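Local coordinates for protein serine acetyltransferase (Bacteroides vulgatus ATCC 8482, PDB 3F1X) that probably transfers an acetyl group to serine in amino-acid biosynthesis, as a left-handed beta-helix acyltransferase, at residues 159-170 / 193-204. Residues are numbered along the deposited sequence; the frame is centred on the assembly and turned at random.
Sequences AISNYRIAHELL and IHPGAQIGHHFT
Tyr-163 reaches from helix 155-171 into the first turn of the left-handed beta-helix, with its CG anti to the backbone N (chi1 157°) and its hydroxyl at the start of strand 198-199. Ile-199 lays CD1 over one ring face, a CH-pi contact 4.0 Å from the centroid of the Tyr-163 ring, while the Ile-193 side chain crosses at about a right angle and brings CG2 within 3.4 Å of Tyr-163 CD1. At the far end, Tyr-163 OH donates to Ala-197 O at 2.6 Å, standing above the carbonyl plane, and takes a hydrogen bond from a water that also serves Ile-199 N. A phenylalanine here would probably leave Ala-197 O without the tyrosine's hydrogen bond and the water without its hydroxyl partner.

Arg-164, extended from CG to NE, turns its guanidinium edge to the backbone: NH1 donates a hydrogen bond to Ile-199 O at 3.0 Å with an N-H...O angle of 165°, and NH2 donates a more bent one to Gly-200 O at 2.8 Å. Its NE is salt-bridged to Asp-133 of helix 123-139. Beyond, Ile-160 CD1 rests 3.7 Å from Phe-203 CD2; at the other end Leu-170 CD2 touches Gly-196 CA. The helix thus grips three backbone carbonyls, those of Ala-197, Ile-199 and Gly-200, by side chains alone, so polar bonds as well as apolar packing join the helical domain to the beta-helix, and the buried arginine's charge is probably balanced by Asp-133.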
ATOM      1  N   ALA A 159       1.457  -0.743 -26.374  1.00 15.64           N
ATOM      2  CA  ALA A 159       1.008   0.498 -27.003  1.00 15.41           C
ATOM      3  C   ALA A 159      -0.108   0.208 -28.004  1.00 16.17           C
ATOM      4  O   ALA A 159      -1.127   0.893 -28.022  1.00 17.38           O
ATOM      5  CB  ALA A 159       2.177   1.184 -27.708  1.00 15.53           C
ATOM      6  N   ILE A 160       0.087  -0.812 -28.833  1.00 15.86           N
ATOM      7  CA  ILE A 160      -0.910  -1.177 -29.835  1.00 17.59           C
ATOM      8  C   ILE A 160      -2.203  -1.641 -29.157  1.00 18.62           C
ATOM      9  O   ILE A 160      -3.302  -1.336 -29.620  1.00 17.02           O
ATOM     10  CB  ILE A 160      -0.361  -2.279 -30.779  1.00 17.96           C
ATOM     11  CG1 ILE A 160       0.809  -1.717 -31.584  1.00 17.40           C
ATOM     12  CG2 ILE A 160      -1.450  -2.770 -31.740  1.00 18.47           C
ATOM     13  CD1 ILE A 160       1.595  -2.761 -32.335  1.00 17.29           C
ATOM     14  N   SER A 161      -2.072  -2.370 -28.054  1.00 17.77           N
ATOM     15  CA  SER A 161      -3.243  -2.829 -27.318  1.00 17.55           C
ATOM     16  C   SER A 161      -4.006  -1.623 -26.789  1.00 17.00           C
ATOM     17  O   SER A 161      -5.221  -1.529 -26.965  1.00 15.11           O
ATOM     18  CB  SER A 161      -2.829  -3.721 -26.148  1.00 16.92           C
ATOM     19  OG  SER A 161      -2.244  -4.918 -26.610  1.00 26.00           O
ATOM     20  N   ASN A 162      -3.290  -0.698 -26.144  1.00 15.86           N
ATOM     21  CA  ASN A 162      -3.918   0.506 -25.595  1.00 15.45           C
ATOM     22  C   ASN A 162      -4.617   1.275 -26.720  1.00 15.88           C
ATOM     23  O   ASN A 162      -5.737   1.764 -26.553  1.00 13.68           O
ATOM     24  CB  ASN A 162      -2.875   1.422 -24.925  1.00 15.02           C
ATOM     25  CG  ASN A 162      -2.586   1.040 -23.473  1.00 16.40           C
ATOM     26  OD1 ASN A 162      -2.363  -0.129 -23.155  1.00 20.34           O
ATOM     27  ND2 ASN A 162      -2.568   2.037 -22.589  1.00 18.87           N
ATOM     28  N   TYR A 163      -3.940   1.390 -27.859  1.00 13.87           N
ATOM     29  CA  TYR A 163      -4.504   2.078 -29.017  1.00 15.37           C
ATOM     30  C   TYR A 163      -5.828   1.450 -29.469  1.00 16.55           C
ATOM     31  O   TYR A 163      -6.843   2.141 -29.581  1.00 18.09           O
ATOM     32  CB  TYR A 163      -3.531   2.058 -30.206  1.00 14.82           C
ATOM     33  CG  TYR A 163      -4.250   2.240 -31.519  1.00 15.74           C
ATOM     34  CD1 TYR A 163      -4.814   3.463 -31.863  1.00 19.00           C
ATOM     35  CD2 TYR A 163      -4.481   1.155 -32.362  1.00 17.86           C
ATOM     36  CE1 TYR A 163      -5.602   3.599 -33.018  1.00 15.45           C
ATOM     37  CE2 TYR A 163      -5.268   1.281 -33.509  1.00 16.52           C
ATOM     38  CZ  TYR A 163      -5.823   2.501 -33.825  1.00 16.28           C
ATOM     39  OH  TYR A 163      -6.615   2.602 -34.944  1.00 17.78           O
ATOM     40  N   ARG A 164      -5.822   0.148 -29.749  1.00 16.30           N
ATOM     41  CA  ARG A 164      -7.051  -0.506 -30.202  1.00 15.68           C
ATOM     42  C   ARG A 164      -8.162  -0.403 -29.168  1.00 14.76           C
ATOM     43  O   ARG A 164      -9.336  -0.315 -29.519  1.00 15.63           O
ATOM     44  CB  ARG A 164      -6.784  -1.966 -30.585  1.00 14.25           C
ATOM     45  CG  ARG A 164      -5.848  -2.098 -31.792  1.00 15.30           C
ATOM     46  CD  ARG A 164      -6.007  -3.447 -32.481  1.00 14.71           C
ATOM     47  NE  ARG A 164      -4.966  -3.705 -33.479  1.00 17.78           N
ATOM     48  CZ  ARG A 164      -4.878  -3.098 -34.659  1.00 18.08           C
ATOM     49  NH1 ARG A 164      -5.772  -2.181 -35.010  1.00 17.65           N
ATOM     50  NH2 ARG A 164      -3.894  -3.410 -35.489  1.00 17.76           N
ATOM     51  N   ILE A 165      -7.797  -0.394 -27.893  1.00 14.51           N
ATOM     52  CA  ILE A 165      -8.793  -0.257 -26.842  1.00 13.86           C
ATOM     53  C   ILE A 165      -9.386   1.154 -26.896  1.00 14.26           C
ATOM     54  O   ILE A 165     -10.613   1.339 -26.842  1.00 13.08           O
ATOM     55  CB  ILE A 165      -8.164  -0.497 -25.451  1.00 13.86           C
ATOM     56  CG1 ILE A 165      -7.903  -1.989 -25.251  1.00 13.43           C
ATOM     57  CG2 ILE A 165      -9.077   0.045 -24.356  1.00 13.73           C
ATOM     58  CD1 ILE A 165      -7.095  -2.319 -24.026  1.00 10.35           C
ATOM     59  N   ALA A 166      -8.504   2.142 -27.032  1.00 10.85           N
ATOM     60  CA  ALA A 166      -8.902   3.537 -27.083  1.00 14.16           C
ATOM     61  C   ALA A 166      -9.709   3.857 -28.334  1.00 14.85           C
ATOM     62  O   ALA A 166     -10.678   4.604 -28.272  1.00 14.64           O
ATOM     63  CB  ALA A 166      -7.663   4.443 -27.001  1.00 13.90           C
ATOM     64  N   HIS A 167      -9.311   3.281 -29.463  1.00 16.28           N
ATOM     65  CA  HIS A 167     -10.005   3.515 -30.722  1.00 16.77           C
ATOM     66  C   HIS A 167     -11.463   3.075 -30.630  1.00 17.48           C
ATOM     67  O   HIS A 167     -12.361   3.803 -31.041  1.00 16.97           O
ATOM     68  CB  HIS A 167      -9.311   2.766 -31.858  1.00 16.67           C
ATOM     69  CG  HIS A 167      -9.833   3.109 -33.223  1.00 17.67           C
ATOM     70  ND1 HIS A 167     -10.406   2.174 -34.059  1.00 19.08           N
ATOM     71  CD2 HIS A 167      -9.833   4.275 -33.911  1.00 17.20           C
ATOM     72  CE1 HIS A 167     -10.735   2.749 -35.203  1.00 18.09           C
ATOM     73  NE2 HIS A 167     -10.397   4.024 -35.140  1.00 19.75           N
ATOM     74  N   GLU A 168     -11.684   1.885 -30.083  1.00 17.26           N
ATOM     75  CA  GLU A 168     -13.026   1.335 -29.934  1.00 19.47           C
ATOM     76  C   GLU A 168     -13.874   2.258 -29.058  1.00 20.06           C
ATOM     77  O   GLU A 168     -15.034   2.538 -29.363  1.00 18.96           O
ATOM     78  CB  GLU A 168     -12.939  -0.073 -29.329  1.00 22.26           C
ATOM     79  CG  GLU A 168     -14.272  -0.798 -29.193  1.00 26.48           C
ATOM     80  CD  GLU A 168     -15.104  -0.760 -30.470  1.00 31.64           C
ATOM     81  OE1 GLU A 168     -14.567  -1.073 -31.557  1.00 30.52           O
ATOM     82  OE2 GLU A 168     -16.306  -0.423 -30.384  1.00 33.19           O
ATOM     83  N   LEU A 169     -13.277   2.743 -27.976  1.00 17.59           N
ATOM     84  CA  LEU A 169     -13.955   3.657 -27.067  1.00 18.21           C
ATOM     85  C   LEU A 169     -14.315   4.945 -27.823  1.00 17.99           C
ATOM     86  O   LEU A 169     -15.384   5.517 -27.621  1.00 15.93           O
ATOM     87  CB  LEU A 169     -13.038   3.961 -25.875  1.00 16.99           C
ATOM     88  CG  LEU A 169     -13.373   3.447 -24.470  1.00 18.52           C
ATOM     89  CD1 LEU A 169     -14.377   2.316 -24.502  1.00 19.31           C
ATOM     90  CD2 LEU A 169     -12.081   3.003 -23.789  1.00 18.85           C
ATOM     91  N   LEU A 170     -13.421   5.389 -28.703  1.00 18.63           N
ATOM     92  CA  LEU A 170     -13.666   6.595 -29.487  1.00 21.69           C
ATOM     93  C   LEU A 170     -14.836   6.338 -30.425  1.00 21.43           C
ATOM     94  O   LEU A 170     -15.750   7.152 -30.532  1.00 22.09           O
ATOM     95  CB  LEU A 170     -12.435   6.973 -30.314  1.00 23.47           C
ATOM     96  CG  LEU A 170     -12.562   8.239 -31.166  1.00 26.48           C
ATOM     97  CD1 LEU A 170     -12.619   9.456 -30.257  1.00 28.81           C
ATOM     98  CD2 LEU A 170     -11.373   8.348 -32.113  1.00 28.51           C
ATOM     99  N   ILE A 193       0.298   7.102 -30.284  1.00 14.90           N
ATOM    100  CA  ILE A 193      -0.685   6.825 -31.331  1.00 14.46           C
ATOM    101  C   ILE A 193      -1.994   7.530 -30.976  1.00 15.83           C
ATOM    102  O   ILE A 193      -2.575   7.247 -29.931  1.00 14.53           O
ATOM    103  CB  ILE A 193      -0.989   5.305 -31.432  1.00 15.12           C
ATOM    104  CG1 ILE A 193       0.310   4.505 -31.535  1.00 12.22           C
ATOM    105  CG2 ILE A 193      -1.877   5.029 -32.654  1.00 14.50           C
ATOM    106  CD1 ILE A 193       0.119   3.002 -31.378  1.00 13.70           C
ATOM    107  N   HIS A 194      -2.458   8.438 -31.833  1.00 15.00           N
ATOM    108  CA  HIS A 194      -3.715   9.145 -31.567  1.00 15.92           C
ATOM    109  C   HIS A 194      -4.847   8.142 -31.723  1.00 15.79           C
ATOM    110  O   HIS A 194      -4.876   7.377 -32.679  1.00 14.63           O
ATOM    111  CB  HIS A 194      -3.935  10.301 -32.546  1.00 15.67           C
ATOM    112  CG  HIS A 194      -5.140  11.138 -32.228  1.00 21.00           C
ATOM    113  ND1 HIS A 194      -5.072  12.286 -31.466  1.00 23.84           N
ATOM    114  CD2 HIS A 194      -6.448  10.975 -32.544  1.00 20.16           C
ATOM    115  CE1 HIS A 194      -6.285  12.794 -31.327  1.00 24.63           C
ATOM    116  NE2 HIS A 194      -7.138  12.017 -31.971  1.00 22.14           N
ATOM    117  N   PRO A 195      -5.803   8.146 -30.788  1.00 16.72           N
ATOM    118  CA  PRO A 195      -6.923   7.211 -30.855  1.00 17.56           C
ATOM    119  C   PRO A 195      -7.715   7.239 -32.162  1.00 18.58           C
ATOM    120  O   PRO A 195      -8.335   6.247 -32.529  1.00 18.24           O
ATOM    121  CB  PRO A 195      -7.761   7.585 -29.626  1.00 16.71           C
ATOM    122  CG  PRO A 195      -7.422   9.005 -29.379  1.00 15.44           C
ATOM    123  CD  PRO A 195      -5.939   9.044 -29.630  1.00 16.13           C
ATOM    124  N   GLY A 196      -7.666   8.364 -32.870  1.00 17.88           N
ATOM    125  CA  GLY A 196      -8.393   8.486 -34.123  1.00 19.67           C
ATOM    126  C   GLY A 196      -7.715   7.843 -35.321  1.00 21.21           C
ATOM    127  O   GLY A 196      -8.330   7.670 -36.369  1.00 21.42           O
ATOM    128  N   ALA A 197      -6.443   7.496 -35.188  1.00 19.13           N
ATOM    129  CA  ALA A 197      -5.751   6.864 -36.301  1.00 19.42           C
ATOM    130  C   ALA A 197      -6.492   5.579 -36.663  1.00 19.46           C
ATOM    131  O   ALA A 197      -7.178   5.000 -35.822  1.00 19.28           O
ATOM    132  CB  ALA A 197      -4.311   6.541 -35.916  1.00 18.05           C
ATOM    133  N   GLN A 198      -6.358   5.156 -37.917  1.00 17.51           N
ATOM    134  CA  GLN A 198      -6.986   3.931 -38.406  1.00 19.40           C
ATOM    135  C   GLN A 198      -5.837   2.980 -38.731  1.00 17.64           C
ATOM    136  O   GLN A 198      -4.958   3.305 -39.526  1.00 16.76           O
ATOM    137  CB  GLN A 198      -7.817   4.232 -39.659  1.00 22.94           C
ATOM    138  CG  GLN A 198      -8.509   3.024 -40.286  1.00 31.25           C
ATOM    139  CD  GLN A 198      -9.577   2.413 -39.390  1.00 37.47           C
ATOM    140  OE1 GLN A 198      -9.272   1.789 -38.369  1.00 38.75           O
ATOM    141  NE2 GLN A 198     -10.841   2.592 -39.772  1.00 38.94           N
ATOM    142  N   ILE A 199      -5.833   1.806 -38.111  1.00 14.99           N
ATOM    143  CA  ILE A 199      -4.739   0.879 -38.322  1.00 16.08           C
ATOM    144  C   ILE A 199      -5.166  -0.547 -38.622  1.00 16.71           C
ATOM    145  O   ILE A 199      -5.935  -1.155 -37.870  1.00 16.25           O
ATOM    146  CB  ILE A 199      -3.802   0.875 -37.099  1.00 15.54           C
ATOM    147  CG1 ILE A 199      -3.299   2.299 -36.830  1.00 13.86           C
ATOM    148  CG2 ILE A 199      -2.636  -0.067 -37.339  1.00 16.05           C
ATOM    149  CD1 ILE A 199      -2.362   2.398 -35.635  1.00 18.10           C
ATOM    150  N   GLY A 200      -4.625  -1.079 -39.715  1.00 16.76           N
ATOM    151  CA  GLY A 200      -4.956  -2.427 -40.141  1.00 17.33           C
ATOM    152  C   GLY A 200      -4.389  -3.571 -39.320  1.00 18.70           C
ATOM    153  O   GLY A 200      -3.693  -3.368 -38.320  1.00 20.11           O
ATOM    154  N   HIS A 201      -4.687  -4.789 -39.758  1.00 18.24           N
ATOM    155  CA  HIS A 201      -4.231  -5.988 -39.068  1.00 18.86           C
ATOM    156  C   HIS A 201      -2.734  -6.216 -39.238  1.00 17.52           C
ATOM    157  O   HIS A 201      -2.073  -5.540 -40.026  1.00 15.81           O
ATOM    158  CB  HIS A 201      -5.004  -7.211 -39.581  1.00 21.71           C
ATOM    159  CG  HIS A 201      -6.439  -7.240 -39.157  1.00 24.15           C
ATOM    160  ND1 HIS A 201      -7.191  -6.096 -38.995  1.00 25.85           N
ATOM    161  CD2 HIS A 201      -7.269  -8.276 -38.885  1.00 25.08           C
ATOM    162  CE1 HIS A 201      -8.421  -6.425 -38.641  1.00 24.84           C
ATOM    163  NE2 HIS A 201      -8.494  -7.741 -38.568  1.00 25.68           N
ATOM    164  N   HIS A 202      -2.208  -7.172 -38.481  1.00 18.52           N
ATOM    165  CA  HIS A 202      -0.793  -7.511 -38.541  1.00 19.13           C
ATOM    166  C   HIS A 202       0.082  -6.262 -38.515  1.00 18.05           C
ATOM    167  O   HIS A 202       0.983  -6.101 -39.330  1.00 20.48           O
ATOM    168  CB  HIS A 202      -0.509  -8.325 -39.804  1.00 19.30           C
ATOM    169  CG  HIS A 202      -1.259  -9.618 -39.865  1.00 19.11           C
ATOM    170  ND1 HIS A 202      -2.584  -9.697 -40.236  1.00 21.24           N
ATOM    171  CD2 HIS A 202      -0.882 -10.880 -39.552  1.00 20.32           C
ATOM    172  CE1 HIS A 202      -2.992 -10.950 -40.147  1.00 20.02           C
ATOM    173  NE2 HIS A 202      -1.978 -11.689 -39.734  1.00 20.88           N
ATOM    174  N   PHE A 203      -0.199  -5.371 -37.577  1.00 16.98           N
ATOM    175  CA  PHE A 203       0.575  -4.149 -37.451  1.00 16.64           C
ATOM    176  C   PHE A 203       1.696  -4.399 -36.449  1.00 17.13           C
ATOM    177  O   PHE A 203       1.496  -5.068 -35.445  1.00 17.40           O
ATOM    178  CB  PHE A 203      -0.321  -3.013 -36.953  1.00 14.09           C
ATOM    179  CG  PHE A 203       0.406  -1.714 -36.754  1.00 16.76           C
ATOM    180  CD1 PHE A 203       1.022  -1.070 -37.831  1.00 16.73           C
ATOM    181  CD2 PHE A 203       0.469  -1.123 -35.492  1.00 16.47           C
ATOM    182  CE1 PHE A 203       1.693   0.150 -37.656  1.00 17.68           C
ATOM    183  CE2 PHE A 203       1.139   0.100 -35.307  1.00 17.59           C
ATOM    184  CZ  PHE A 203       1.749   0.736 -36.392  1.00 16.55           C
ATOM    185  N   THR A 204       2.879  -3.872 -36.720  1.00 19.60           N
ATOM    186  CA  THR A 204       3.972  -4.066 -35.791  1.00 21.34           C
ATOM    187  C   THR A 204       4.851  -2.827 -35.705  1.00 20.34           C
ATOM    188  O   THR A 204       5.016  -2.095 -36.680  1.00 18.42           O
ATOM    189  CB  THR A 204       4.827  -5.294 -36.186  1.00 24.59           C
ATOM    190  OG1 THR A 204       5.731  -5.612 -35.122  1.00 29.52           O
ATOM    191  CG2 THR A 204       5.613  -5.010 -37.435  1.00 24.04           C
TER
HETATM  192  O   HOH W   1      -8.106   0.877 -36.427  1.00 26.66           O